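PDB 3S9V: abietadiene synthase, chloroplastic from Abies grandis, which belongs to the plant terpene synthase family and is a mainly helical, multidomain protein that includes a metal-binding synthase domain. Local coordinates for residues Lys558-Ser563 with Gly578-Phe583; Phe494-Phe499 with Met572-Val577; His146-Phe151 with Val446-Thr451. All coordinates share one frame; numbering follows the deposited sequence.

Interaction 1. Residues Lys558-Ser563 with Gly578-Phe583; sequences KRWDLS and GFYNTF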
loop_
_atom_site.group_PDB
_atom_site.type_symbol
_atom_site.label_atom_id
_atom_site.label_comp_id
_atom_site.label_asym_id
_atom_site.label_seq_id
_atom_site.Cartn_x
_atom_site.Cartn_y
_atom_site.Cartn_z
ATOM N N LYS A 558 23.801 31.477 -23.285
ATOM C CA LYS A 558 22.873 32.327 -24.017
ATOM C C LYS A 558 23.142 32.378 -25.530
ATOM O O LYS A 558 22.217 32.239 -26.339
ATOM C CB LYS A 558 22.905 33.750 -23.463
ATOM C CG LYS A 558 21.932 34.682 -24.168
ATOM C CD LYS A 558 22.209 36.148 -23.874
ATOM C CE LYS A 558 21.245 37.041 -24.645
ATOM N NZ LYS A 558 21.574 38.483 -24.498
ATOM N N ARG A 559 24.395 32.599 -25.917
ATOM C CA ARG A 559 24.721 32.663 -27.340
ATOM C C ARG A 559 24.979 31.259 -27.903
ATOM O O ARG A 559 24.956 31.047 -29.114
ATOM C CB ARG A 559 25.936 33.572 -27.566
ATOM C CG ARG A 559 27.147 33.204 -26.748
ATOM C CD ARG A 559 28.360 34.056 -27.099
ATOM N NE ARG A 559 28.280 35.427 -26.600
ATOM C CZ ARG A 559 29.306 36.277 -26.605
ATOM N NH1 ARG A 559 30.483 35.892 -27.082
ATOM N NH2 ARG A 559 29.163 37.508 -26.130
ATOM N N TRP A 560 25.200 30.310 -26.999
ATOM C CA TRP A 560 25.454 28.909 -27.328
ATOM C C TRP A 560 26.562 28.656 -28.355
ATOM O O TRP A 560 26.314 28.106 -29.430
ATOM C CB TRP A 560 24.149 28.226 -27.773
ATOM C CG TRP A 560 24.216 26.722 -27.735
ATOM C CD1 TRP A 560 24.433 25.883 -28.789
ATOM C CD2 TRP A 560 24.163 25.892 -26.568
ATOM N NE1 TRP A 560 24.527 24.585 -28.353
ATOM C CE2 TRP A 560 24.364 24.561 -26.994
ATOM C CE3 TRP A 560 23.969 26.144 -25.205
ATOM C CZ2 TRP A 560 24.378 23.484 -26.106
ATOM C CZ3 TRP A 560 23.981 25.073 -24.320
ATOM C CH2 TRP A 560 24.186 23.758 -24.777
ATOM N N ASP A 561 27.783 29.066 -28.012
ATOM C CA ASP A 561 28.956 28.856 -28.859
ATOM C C ASP A 561 30.183 28.771 -27.962
ATOM O O ASP A 561 30.055 28.726 -26.736
ATOM C CB ASP A 561 29.131 29.984 -29.889
ATOM C CG ASP A 561 29.359 31.343 -29.249
ATOM O OD1 ASP A 561 30.112 31.429 -28.255
ATOM O OD2 ASP A 561 28.795 32.335 -29.758
ATOM N N LEU A 562 31.369 28.747 -28.566
ATOM C CA LEU A 562 32.608 28.661 -27.803
ATOM C C LEU A 562 33.426 29.941 -27.932
ATOM O O LEU A 562 34.650 29.910 -27.864
ATOM C CB LEU A 562 33.438 27.469 -28.291
ATOM C CG LEU A 562 32.736 26.109 -28.279
ATOM C CD1 LEU A 562 33.674 25.039 -28.812
ATOM C CD2 LEU A 562 32.296 25.768 -26.867
ATOM N N SER A 563 32.747 31.068 -28.103
ATOM C CA SER A 563 33.424 32.354 -28.258
ATOM C C SER A 563 33.968 32.971 -26.972
ATOM O O SER A 563 34.606 34.024 -27.020
ATOM C CB SER A 563 32.478 33.360 -28.904
ATOM O OG SER A 563 31.357 33.581 -28.065
ATOM N N GLY A 578 32.208 20.425 -21.631
ATOM C CA GLY A 578 31.455 19.217 -21.344
ATOM C C GLY A 578 29.960 19.502 -21.402
ATOM O O GLY A 578 29.199 18.747 -22.004
ATOM N N PHE A 579 29.542 20.602 -20.783
ATOM C CA PHE A 579 28.138 21.005 -20.767
ATOM C C PHE A 579 27.623 21.130 -22.200
ATOM O O PHE A 579 26.591 20.565 -22.550
ATOM C CB PHE A 579 27.995 22.350 -20.036
ATOM C CG PHE A 579 26.579 22.870 -19.963
ATOM C CD1 PHE A 579 25.685 22.373 -19.025
ATOM C CD2 PHE A 579 26.149 23.881 -20.821
ATOM C CE1 PHE A 579 24.386 22.875 -18.938
ATOM C CE2 PHE A 579 24.850 24.389 -20.743
ATOM C CZ PHE A 579 23.968 23.884 -19.799
ATOM N N TYR A 580 28.362 21.875 -23.018
ATOM C CA TYR A 580 28.035 22.114 -24.425
ATOM C C TYR A 580 27.986 20.820 -25.255
ATOM O O TYR A 580 27.059 20.608 -26.040
ATOM C CB TYR A 580 29.069 23.092 -25.006
ATOM C CG TYR A 580 28.976 23.408 -26.492
ATOM C CD1 TYR A 580 29.833 22.795 -27.415
ATOM C CD2 TYR A 580 28.097 24.382 -26.961
ATOM C CE1 TYR A 580 29.822 23.159 -28.771
ATOM C CE2 TYR A 580 28.077 24.749 -28.309
ATOM C CZ TYR A 580 28.942 24.136 -29.207
ATOM O OH TYR A 580 28.922 24.519 -30.533
ATOM N N ASN A 581 28.977 19.954 -25.083
ATOM C CA ASN A 581 28.993 18.706 -25.837
ATOM C C ASN A 581 27.833 17.798 -25.427
ATOM O O ASN A 581 27.179 17.187 -26.271
ATOM C CB ASN A 581 30.323 17.970 -25.640
ATOM C CG ASN A 581 31.501 18.729 -26.224
ATOM O OD1 ASN A 581 31.343 19.503 -27.167
ATOM N ND2 ASN A 581 32.691 18.499 -25.673
ATOM N N THR A 582 27.579 17.714 -24.128
ATOM C CA THR A 582 26.502 16.882 -23.633
ATOM C C THR A 582 25.148 17.358 -24.146
ATOM O O THR A 582 24.368 16.562 -24.667
ATOM C CB THR A 582 26.471 16.859 -22.101
ATOM O OG1 THR A 582 27.614 16.149 -21.611
ATOM C CG2 THR A 582 25.211 16.184 -21.604
ATOM N N PHE A 583 24.864 18.649 -24.039
ATOM C CA PHE A 583 23.564 19.103 -24.489
ATOM C C PHE A 583 23.332 19.246 -25.983
ATOM O O PHE A 583 22.181 19.294 -26.417
ATOM C CB PHE A 583 23.156 20.362 -23.737
ATOM C CG PHE A 583 22.767 20.085 -22.318
ATOM C CD1 PHE A 583 23.709 20.158 -21.293
ATOM C CD2 PHE A 583 21.474 19.653 -22.013
ATOM C CE1 PHE A 583 23.372 19.797 -19.985
ATOM C CE2 PHE A 583 21.128 19.288 -20.709
ATOM C CZ PHE A 583 22.080 19.359 -19.694
#
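Helix 547-559 gives way to a loop at Trp560, whose positive phi turns the chain so that it passes beside helix 570-594, with the CA atoms of Trp560 and Tyr580 7.8 Å apart. The indole, its CG anti to the backbone N (chi1 -163°), reaches across to three residues of that helix. The CD2-CE2 side of Tyr580 lies over one face of the indole, its CE2 3.6 Å from Trp560 NE1, the tyrosine plane inclined at 39° to the five-membered ring. The far end of the indole meets its other partners edge-on: CH2 lies 3.7 Å from Phe583 CB, and CZ3 touches Phe579 CE2. Two residues on, leucine suits its place, because Leu562 CD2 sits over the face of the Tyr580 ring in a CH-pi contact, 4.0 Å from its centroid. Within the loop, Asp561 OD1 closes an Asx turn with Ser563 N at 2.7 Å and also accepts from Ser563 OG; Arg559 NH1 donates to that same hydroxyl, lying with it in the guanidinium plane. Apolar and aromatic contact thus joins the end of helix 547-559 and its loop to helix 570-594, with the indole N-H paired to Asn584 OD1 and the polar network kept within 559-563.

Interaction 2. Residues Phe494-Phe499 with Met572-Val577; sequences FTDLNF and MKICFV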
loop_
_atom_site.group_PDB
_atom_site.type_symbol
_atom_site.label_atom_id
_atom_site.label_comp_id
_atom_site.label_asym_id
_atom_site.label_seq_id
_atom_site.Cartn_x
_atom_site.Cartn_y
_atom_site.Cartn_z
ATOM N N PHE A 494 35.366 14.724 -16.947
ATOM C CA PHE A 494 34.924 15.429 -15.751
ATOM C C PHE A 494 35.702 14.968 -14.536
ATOM O O PHE A 494 35.479 15.449 -13.429
ATOM C CB PHE A 494 33.427 15.230 -15.513
ATOM C CG PHE A 494 32.563 15.950 -16.503
ATOM C CD1 PHE A 494 32.888 17.240 -16.913
ATOM C CD2 PHE A 494 31.427 15.347 -17.027
ATOM C CE1 PHE A 494 32.098 17.915 -17.831
ATOM C CE2 PHE A 494 30.630 16.015 -17.947
ATOM C CZ PHE A 494 30.967 17.302 -18.349
ATOM N N THR A 495 36.614 14.030 -14.748
ATOM C CA THR A 495 37.439 13.522 -13.662
ATOM C C THR A 495 38.397 14.641 -13.271
ATOM O O THR A 495 38.996 14.619 -12.197
ATOM C CB THR A 495 38.267 12.296 -14.111
ATOM O OG1 THR A 495 37.425 11.380 -14.827
ATOM C CG2 THR A 495 38.858 11.586 -12.900
ATOM N N ASP A 496 38.527 15.621 -14.161
ATOM C CA ASP A 496 39.401 16.772 -13.958
ATOM C C ASP A 496 38.830 17.775 -12.958
ATOM O O ASP A 496 39.563 18.357 -12.161
ATOM C CB ASP A 496 39.643 17.467 -15.296
ATOM C CG ASP A 496 40.325 16.562 -16.308
ATOM O OD1 ASP A 496 40.246 16.866 -17.520
ATOM O OD2 ASP A 496 40.945 15.556 -15.892
ATOM N N LEU A 497 37.517 17.976 -13.008
ATOM C CA LEU A 497 36.842 18.906 -12.108
ATOM C C LEU A 497 37.170 18.578 -10.655
ATOM O O LEU A 497 36.914 17.470 -10.188
ATOM C CB LEU A 497 35.328 18.835 -12.321
ATOM C CG LEU A 497 34.841 19.009 -13.761
ATOM C CD1 LEU A 497 33.327 18.888 -13.802
ATOM C CD2 LEU A 497 35.293 20.353 -14.301
ATOM N N ASN A 498 37.731 19.547 -9.942
ATOM C CA ASN A 498 38.101 19.340 -8.551
ATOM C C ASN A 498 37.184 20.062 -7.576
ATOM O O ASN A 498 37.414 20.033 -6.365
ATOM C CB ASN A 498 39.544 19.796 -8.327
ATOM C CG ASN A 498 39.788 21.215 -8.806
ATOM O OD1 ASN A 498 39.098 22.150 -8.398
ATOM N ND2 ASN A 498 40.775 21.380 -9.680
ATOM N N PHE A 499 36.147 20.711 -8.095
ATOM C CA PHE A 499 35.214 21.440 -7.240
ATOM C C PHE A 499 33.933 20.656 -7.000
ATOM O O PHE A 499 33.018 21.137 -6.328
ATOM C CB PHE A 499 34.862 22.791 -7.856
ATOM C CG PHE A 499 34.278 22.694 -9.231
ATOM C CD1 PHE A 499 35.103 22.646 -10.348
ATOM C CD2 PHE A 499 32.899 22.635 -9.411
ATOM C CE1 PHE A 499 34.565 22.543 -11.627
ATOM C CE2 PHE A 499 32.350 22.529 -10.685
ATOM C CZ PHE A 499 33.184 22.484 -11.795
ATOM N N MET A 572 36.467 26.081 -15.176
ATOM C CA MET A 572 35.218 26.493 -15.808
ATOM C C MET A 572 35.167 26.085 -17.286
ATOM O O MET A 572 34.147 25.591 -17.769
ATOM C CB MET A 572 35.030 28.015 -15.667
ATOM C CG MET A 572 33.664 28.529 -16.108
ATOM S SD MET A 572 33.342 30.288 -15.782
ATOM C CE MET A 572 32.648 30.752 -17.316
ATOM N N LYS A 573 36.276 26.283 -17.988
ATOM C CA LYS A 573 36.374 25.962 -19.410
ATOM C C LYS A 573 35.999 24.517 -19.670
ATOM O O LYS A 573 35.188 24.219 -20.545
ATOM C CB LYS A 573 37.802 26.217 -19.897
ATOM C CG LYS A 573 38.055 25.890 -21.356
ATOM C CD LYS A 573 39.505 26.194 -21.708
ATOM C CE LYS A 573 39.864 25.736 -23.112
ATOM N NZ LYS A 573 41.310 25.961 -23.402
ATOM N N ILE A 574 36.613 23.623 -18.905
ATOM C CA ILE A 574 36.360 22.198 -19.016
ATOM C C ILE A 574 34.880 21.937 -18.747
ATOM O O ILE A 574 34.196 21.277 -19.537
ATOM C CB ILE A 574 37.214 21.419 -17.982
ATOM C CG1 ILE A 574 38.695 21.501 -18.360
ATOM C CG2 ILE A 574 36.754 19.975 -17.893
ATOM C CD1 ILE A 574 39.613 20.888 -17.318
ATOM N N CYS A 575 34.392 22.466 -17.628
ATOM C CA CYS A 575 33.003 22.288 -17.250
ATOM C C CYS A 575 32.070 22.660 -18.396
ATOM O O CYS A 575 31.195 21.882 -18.760
ATOM C CB CYS A 575 32.670 23.130 -16.016
ATOM S SG CYS A 575 30.915 23.134 -15.606
ATOM N N PHE A 576 32.263 23.843 -18.970
ATOM C CA PHE A 576 31.411 24.289 -20.062
ATOM C C PHE A 576 31.504 23.415 -21.317
ATOM O O PHE A 576 30.477 23.005 -21.861
ATOM C CB PHE A 576 31.716 25.738 -20.452
ATOM C CG PHE A 576 30.785 26.269 -21.501
ATOM C CD1 PHE A 576 29.457 26.536 -21.192
ATOM C CD2 PHE A 576 31.208 26.420 -22.818
ATOM C CE1 PHE A 576 28.558 26.937 -22.178
ATOM C CE2 PHE A 576 30.317 26.823 -23.813
ATOM C CZ PHE A 576 28.986 27.079 -23.492
ATOM N N VAL A 577 32.722 23.144 -21.785
ATOM C CA VAL A 577 32.897 22.320 -22.978
ATOM C C VAL A 577 32.085 21.042 -22.805
ATOM O O VAL A 577 31.357 20.636 -23.712
ATOM C CB VAL A 577 34.393 21.971 -23.224
ATOM C CG1 VAL A 577 34.523 20.990 -24.378
ATOM C CG2 VAL A 577 35.176 23.241 -23.550
#
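In the metal-binding, all-helical domain of this terpene synthase, the irregular loop 494-499 between helices 461-491 and 504-514 lies against one side of helix 570-594. Leu497 comes nearest by CA, 7.3 Å from the CA of Cys575. From Leu497 CB the chain runs to CG, anti to the carbonyl carbon (chi1 -53°), and chi2 of 179° sets CD1 anti to CA, leaving CD2 as the methyl that meets the helix. CD2 lies 3.9 Å from Ile574 CG2, the two side chains sliding past each other in opposite directions, and 4.2 Å from Cys575 CB. Leucine suits this place because its apolar CD2 meets Ile574 CG2 together with the backbone N and CB of Cys575. Ile574 uses its other branch too, CD1 resting 4.0 Å from the CB methylene of Asp496, an exposed residue. Cys575 offers its CB to Leu497 and Phe499, its SG anti to the backbone N, and Ile536 and Leu537 of helix 521-541 and Phe553 of helix 547-559 also touch it. Asn498 N, hydrogen-bonded to Gln571 OE1, ties the loop to the same helix. Two phenylalanines flank the leucine and meet the helix with their ring edges: Phe494 points CE1 at the backbone carbonyls of Ile574 and Cys575, and Phe499 brings CZ to 4.3 Å from Cys575 CB.

Interaction 3. Residues His146-Phe151 with Val446-Thr451; sequences HRPSGF and VWLGKT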
loop_
_atom_site.group_PDB
_atom_site.type_symbol
_atom_site.label_atom_id
_atom_site.label_comp_id
_atom_site.label_asym_id
_atom_site.label_seq_id
_atom_site.Cartn_x
_atom_site.Cartn_y
_atom_site.Cartn_z
ATOM N N HIS A 146 -4.113 -17.881 17.543
ATOM C CA HIS A 146 -5.226 -16.939 17.505
ATOM C C HIS A 146 -6.596 -17.611 17.470
ATOM O O HIS A 146 -6.824 -18.555 16.714
ATOM C CB HIS A 146 -5.065 -16.011 16.304
ATOM C CG HIS A 146 -3.744 -15.311 16.268
ATOM N ND1 HIS A 146 -3.280 -14.547 17.318
ATOM C CD2 HIS A 146 -2.778 -15.276 15.321
ATOM C CE1 HIS A 146 -2.084 -14.071 17.020
ATOM N NE2 HIS A 146 -1.756 -14.499 15.813
ATOM N N ARG A 147 -7.500 -17.113 18.306
ATOM C CA ARG A 147 -8.861 -17.637 18.396
ATOM C C ARG A 147 -9.682 -17.194 17.189
ATOM O O ARG A 147 -9.708 -16.011 16.863
ATOM C CB ARG A 147 -9.537 -17.122 19.673
ATOM C CG ARG A 147 -9.695 -18.148 20.789
ATOM C CD ARG A 147 -10.376 -17.523 22.006
ATOM N NE ARG A 147 -10.782 -18.524 22.993
ATOM C CZ ARG A 147 -9.943 -19.280 23.697
ATOM N NH1 ARG A 147 -8.632 -19.156 23.532
ATOM N NH2 ARG A 147 -10.417 -20.167 24.565
ATOM N N PRO A 148 -10.367 -18.136 16.516
ATOM C CA PRO A 148 -11.191 -17.819 15.341
ATOM C C PRO A 148 -12.326 -16.885 15.743
ATOM O O PRO A 148 -12.741 -16.886 16.897
ATOM C CB PRO A 148 -11.717 -19.187 14.900
ATOM C CG PRO A 148 -10.667 -20.129 15.378
ATOM C CD PRO A 148 -10.345 -19.587 16.755
ATOM N N SER A 149 -12.829 -16.107 14.788
ATOM C CA SER A 149 -13.911 -15.154 15.040
ATOM C C SER A 149 -15.159 -15.793 15.647
ATOM O O SER A 149 -15.787 -16.657 15.034
ATOM C CB SER A 149 -14.314 -14.447 13.739
ATOM O OG SER A 149 -13.204 -13.831 13.113
ATOM N N GLY A 150 -15.515 -15.359 16.848
ATOM C CA GLY A 150 -16.700 -15.877 17.506
ATOM C C GLY A 150 -16.553 -17.252 18.121
ATOM O O GLY A 150 -17.560 -17.855 18.515
ATOM N N PHE A 151 -15.317 -17.748 18.227
ATOM C CA PHE A 151 -15.084 -19.078 18.788
ATOM C C PHE A 151 -15.748 -19.310 20.135
ATOM O O PHE A 151 -16.477 -20.284 20.315
ATOM C CB PHE A 151 -13.593 -19.365 18.953
ATOM C CG PHE A 151 -13.301 -20.789 19.370
ATOM C CD1 PHE A 151 -13.279 -21.813 18.427
ATOM C CD2 PHE A 151 -13.077 -21.104 20.705
ATOM C CE1 PHE A 151 -13.035 -23.133 18.804
ATOM C CE2 PHE A 151 -12.835 -22.422 21.096
ATOM C CZ PHE A 151 -12.812 -23.439 20.140
ATOM N N VAL A 446 -2.747 -17.804 5.105
ATOM C CA VAL A 446 -4.145 -18.173 5.223
ATOM C C VAL A 446 -4.800 -17.011 5.950
ATOM O O VAL A 446 -4.117 -16.068 6.349
ATOM C CB VAL A 446 -4.346 -19.466 6.033
ATOM C CG1 VAL A 446 -4.003 -20.665 5.173
ATOM C CG2 VAL A 446 -3.491 -19.433 7.292
ATOM N N TRP A 447 -6.114 -17.068 6.119
ATOM C CA TRP A 447 -6.828 -15.987 6.782
ATOM C C TRP A 447 -7.696 -16.563 7.882
ATOM O O TRP A 447 -8.100 -17.723 7.814
ATOM C CB TRP A 447 -7.687 -15.221 5.765
ATOM C CG TRP A 447 -6.897 -14.726 4.574
ATOM C CD1 TRP A 447 -6.329 -15.488 3.588
ATOM C CD2 TRP A 447 -6.526 -13.367 4.292
ATOM N NE1 TRP A 447 -5.625 -14.690 2.719
ATOM C CE2 TRP A 447 -5.727 -13.385 3.126
ATOM C CE3 TRP A 447 -6.788 -12.139 4.917
ATOM C CZ2 TRP A 447 -5.186 -12.218 2.567
ATOM C CZ3 TRP A 447 -6.250 -10.979 4.364
ATOM C CH2 TRP A 447 -5.455 -11.030 3.196
ATOM N N LEU A 448 -7.976 -15.751 8.895
ATOM C CA LEU A 448 -8.782 -16.200 10.019
ATOM C C LEU A 448 -10.141 -15.517 10.120
ATOM O O LEU A 448 -10.233 -14.308 10.292
ATOM C CB LEU A 448 -8.014 -16.000 11.328
ATOM C CG LEU A 448 -8.624 -16.667 12.569
ATOM C CD1 LEU A 448 -8.833 -18.151 12.296
ATOM C CD2 LEU A 448 -7.714 -16.469 13.773
ATOM N N GLY A 449 -11.198 -16.309 9.995
ATOM C CA GLY A 449 -12.551 -15.789 10.117
ATOM C C GLY A 449 -13.240 -16.675 11.137
ATOM O O GLY A 449 -12.652 -17.003 12.159
ATOM N N LYS A 450 -14.479 -17.067 10.867
ATOM C CA LYS A 450 -15.201 -17.956 11.763
ATOM C C LYS A 450 -14.360 -19.238 11.752
ATOM O O LYS A 450 -14.328 -20.000 12.718
ATOM C CB LYS A 450 -16.598 -18.237 11.196
ATOM C CG LYS A 450 -17.447 -19.215 12.001
ATOM C CD LYS A 450 -17.922 -18.613 13.320
ATOM C CE LYS A 450 -18.849 -17.436 13.093
ATOM N NZ LYS A 450 -20.060 -17.816 12.300
ATOM N N THR A 451 -13.678 -19.454 10.630
ATOM C CA THR A 451 -12.811 -20.619 10.428
ATOM C C THR A 451 -11.578 -20.152 9.661
ATOM O O THR A 451 -11.472 -18.979 9.295
ATOM C CB THR A 451 -13.491 -21.688 9.545
ATOM O OG1 THR A 451 -13.627 -21.173 8.212
ATOM C CG2 THR A 451 -14.878 -22.050 10.088
HETATM O O HOH W 1 -15.144 -19.547 15.470
#
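The loop 146-151 and the end of the short strand 447-448 come closest where the CA atoms of Ser149 and Lys450 are 4.5 Å apart. Pro148 to Phe151 form a type II beta turn, closed by Phe151 N on Pro148 O, and Gly150, with the positive phi that glycine readily adopts, is the N-cap of helix 151-164. Across the segments Ser149 N donates to Gly449 O at 2.8 Å; the donor stands above the carbonyl plane and the bond is bent to 145° at the hydrogen. One water donates both to Ser149 O and to Lys450 O, bridging the two backbones a second time. Leu448 packs against the loop: its CG is anti to the backbone N (chi1 -169°), placing CD2 3.7 Å from His146 CB and near Arg147 O, while CD1 lies 4.0 Å from Pro148 CB. Proline suits this spot, offering an apolar surface to the leucine and needing no partner for its nitrogen. Lys450, bent at chi2, chi3 and chi4, brings CD to 3.4 Å from Ser149 O. The contact thus combines one direct hydrogen bond and one water bridge with Leu448 packed on Pro148 and His146, and the buried Lys450 probably stays protonated, its NZ paired with Glu207 in a salt bridge and with Tyr204 O.

In the fold
Interactions 1 and 2 are neighbours, their centres about 13 Å apart, and share helix 570-594, which presents successive turns to the two loops. They touch directly: Phe576 meets Asp561 and Leu562, while Phe494 meets Gly578. Their segments alternate along the chain, so two loops distant in sequence are joined around one helix of the metal-binding synthase domain. Interaction 3 closes earlier in the chain and lies on the opposite side of its centre, with centres about 69 Å from interaction 1 and 67 Å from interaction 2. It brings together segments 295 residues apart, a loop near residue 150 and the strand end near residue 450, in this elongated, largely helical protein.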